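Local coordinates for metalloregulator ScaR (Streptococcus gordonii, PDB 3HRS), which probably represses transcription in response to manganese, as a homodimeric DNA-binding regulator of the DtxR/MntR family, at residues Glu5-Cys10 with Lys24-Leu29. Numbering follows the deposited sequence.
Sequences EDYLKC and KEIAQL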
loop_
_atom_site.group_PDB
_atom_site.type_symbol
_atom_site.label_atom_id
_atom_site.label_comp_id
_atom_site.label_asym_id
_atom_site.label_seq_id
_atom_site.Cartn_x
_atom_site.Cartn_y
_atom_site.Cartn_z
ATOM N N GLU A 5 -4.387 -12.313 13.436
ATOM C CA GLU A 5 -4.835 -12.662 12.104
ATOM C C GLU A 5 -3.963 -13.784 11.544
ATOM O O GLU A 5 -4.449 -14.654 10.820
ATOM C CB GLU A 5 -4.861 -11.433 11.195
ATOM C CG GLU A 5 -5.878 -10.371 11.630
ATOM C CD GLU A 5 -5.777 -9.073 10.832
ATOM O OE1 GLU A 5 -5.902 -9.109 9.583
ATOM O OE2 GLU A 5 -5.583 -8.012 11.468
ATOM N N ASP A 6 -2.683 -13.789 11.912
ATOM C CA ASP A 6 -1.753 -14.806 11.418
ATOM C C ASP A 6 -2.018 -16.126 12.094
ATOM O O ASP A 6 -1.720 -17.183 11.561
ATOM C CB ASP A 6 -0.308 -14.409 11.685
ATOM C CG ASP A 6 0.089 -13.158 10.964
ATOM O OD1 ASP A 6 0.909 -12.406 11.527
ATOM O OD2 ASP A 6 -0.419 -12.927 9.844
ATOM N N TYR A 7 -2.565 -16.064 13.292
ATOM C CA TYR A 7 -2.910 -17.280 13.990
ATOM C C TYR A 7 -4.164 -17.896 13.375
ATOM O O TYR A 7 -4.202 -19.091 13.105
ATOM C CB TYR A 7 -3.120 -16.986 15.473
ATOM C CG TYR A 7 -1.862 -17.028 16.305
ATOM C CD1 TYR A 7 -1.113 -15.887 16.522
ATOM C CD2 TYR A 7 -1.442 -18.208 16.893
ATOM C CE1 TYR A 7 0.036 -15.927 17.296
ATOM C CE2 TYR A 7 -0.303 -18.258 17.663
ATOM C CZ TYR A 7 0.436 -17.118 17.862
ATOM O OH TYR A 7 1.575 -17.174 18.636
ATOM N N LEU A 8 -5.189 -17.073 13.158
ATOM C CA LEU A 8 -6.462 -17.553 12.629
ATOM C C LEU A 8 -6.255 -18.170 11.272
ATOM O O LEU A 8 -6.892 -19.175 10.959
ATOM C CB LEU A 8 -7.503 -16.437 12.499
ATOM C CG LEU A 8 -8.609 -16.353 13.552
ATOM C CD1 LEU A 8 -9.792 -15.643 12.934
ATOM C CD2 LEU A 8 -9.032 -17.729 14.067
ATOM N N LYS A 9 -5.384 -17.570 10.456
ATOM C CA LYS A 9 -5.100 -18.153 9.149
ATOM C C LYS A 9 -4.579 -19.564 9.403
ATOM O O LYS A 9 -5.162 -20.545 8.936
ATOM C CB LYS A 9 -4.074 -17.333 8.379
ATOM C CG LYS A 9 -4.242 -17.377 6.869
ATOM C CD LYS A 9 -3.450 -18.510 6.222
ATOM C CE LYS A 9 -2.034 -18.069 5.863
ATOM N NZ LYS A 9 -1.925 -17.266 4.599
ATOM N N CYS A 10 -3.495 -19.651 10.171
ATOM C CA CYS A 10 -2.902 -20.928 10.543
ATOM C C CYS A 10 -3.963 -21.946 10.998
ATOM O O CYS A 10 -4.242 -22.923 10.314
ATOM C CB CYS A 10 -1.845 -20.708 11.628
ATOM S SG CYS A 10 -1.310 -22.213 12.479
ATOM N N LYS A 24 1.163 -27.712 20.475
ATOM C CA LYS A 24 2.470 -28.107 19.956
ATOM C C LYS A 24 2.495 -27.745 18.470
ATOM O O LYS A 24 3.415 -27.072 17.998
ATOM C CB LYS A 24 2.714 -29.620 20.180
ATOM C CG LYS A 24 4.202 -30.089 20.142
ATOM C CD LYS A 24 4.411 -31.552 20.645
ATOM C CE LYS A 24 5.911 -31.945 20.707
ATOM N NZ LYS A 24 6.222 -33.297 21.294
ATOM N N GLU A 25 1.458 -28.168 17.750
ATOM C CA GLU A 25 1.352 -27.928 16.318
ATOM C C GLU A 25 1.247 -26.447 16.006
ATOM O O GLU A 25 1.902 -25.951 15.086
ATOM C CB GLU A 25 0.167 -28.685 15.718
ATOM C CG GLU A 25 0.578 -29.898 14.898
ATOM C CD GLU A 25 -0.542 -30.402 14.008
ATOM O OE1 GLU A 25 -0.252 -30.884 12.883
ATOM O OE2 GLU A 25 -1.712 -30.297 14.439
ATOM N N ILE A 26 0.424 -25.746 16.776
ATOM C CA ILE A 26 0.328 -24.305 16.638
ATOM C C ILE A 26 1.680 -23.664 16.918
ATOM O O ILE A 26 2.094 -22.748 16.220
ATOM C CB ILE A 26 -0.740 -23.713 17.573
ATOM C CG1 ILE A 26 -2.139 -24.106 17.091
ATOM C CG2 ILE A 26 -0.609 -22.194 17.636
ATOM C CD1 ILE A 26 -3.230 -23.874 18.104
ATOM N N ALA A 27 2.368 -24.148 17.939
ATOM C CA ALA A 27 3.679 -23.611 18.262
ATOM C C ALA A 27 4.643 -23.910 17.122
ATOM O O ALA A 27 5.504 -23.096 16.794
ATOM C CB ALA A 27 4.190 -24.204 19.550
ATOM N N GLN A 28 4.471 -25.079 16.514
ATOM C CA GLN A 28 5.314 -25.508 15.411
ATOM C C GLN A 28 5.110 -24.648 14.171
ATOM O O GLN A 28 6.068 -24.102 13.617
ATOM C CB GLN A 28 5.021 -26.960 15.054
ATOM C CG GLN A 28 5.840 -27.972 15.826
ATOM C CD GLN A 28 5.565 -29.390 15.371
ATOM O OE1 GLN A 28 4.597 -29.649 14.648
ATOM N NE2 GLN A 28 6.417 -30.319 15.791
ATOM N N LEU A 29 3.862 -24.539 13.731
ATOM C CA LEU A 29 3.552 -23.824 12.502
ATOM C C LEU A 29 3.900 -22.347 12.619
ATOM O O LEU A 29 4.334 -21.729 11.647
ATOM C CB LEU A 29 2.073 -23.975 12.136
ATOM C CG LEU A 29 1.600 -25.184 11.322
ATOM C CD1 LEU A 29 1.816 -26.489 12.078
ATOM C CD2 LEU A 29 0.129 -25.013 10.937
#
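Within the N-terminal winged helix-turn-helix domain, helix 4-13 meets helix 23-30 through two apolar pairs, Tyr7 with Ile26 and Cys10 with Leu29. Tyr7 and Cys10 are three residues apart, as are Ile26 and Leu29, so each helix offers about one turn of a single face. The backbones come nearest at Cys10 and Leu29, whose CA atoms lie 7.3 Å apart. There SG of Cys10 rests against CD2 of Leu29 at 3.5 Å and also approaches CB of Leu29, 3.8 Å away. The CB of Cys10 points toward helix 23-30, and a chi1 of 166°, with SG anti to the backbone N and beside the carbonyl carbon, places the sulfur against Leu29.

One turn earlier on each helix, Ile26 CG2 lies 3.9 Å from Tyr7 CE2. This methyl comes to the ring edge in the ring plane, and the two side chains cross at about a right angle. Helix 34-46 reaches both members of this pair through different residues, Met40, Met41 and Leu44 touching Tyr7 and Val37 touching Ile26, which completes a three-helix core. Met30, just beyond the segment on helix 23-30, touches Tyr7 and Cys10. Only 172 Å² is buried between the two segments, a small interface within that larger core. Helices 23-30 and 34-46 form the helix-turn-helix itself, and helix 4-13 packing against it is typical of the DtxR/MntR DNA-binding domain.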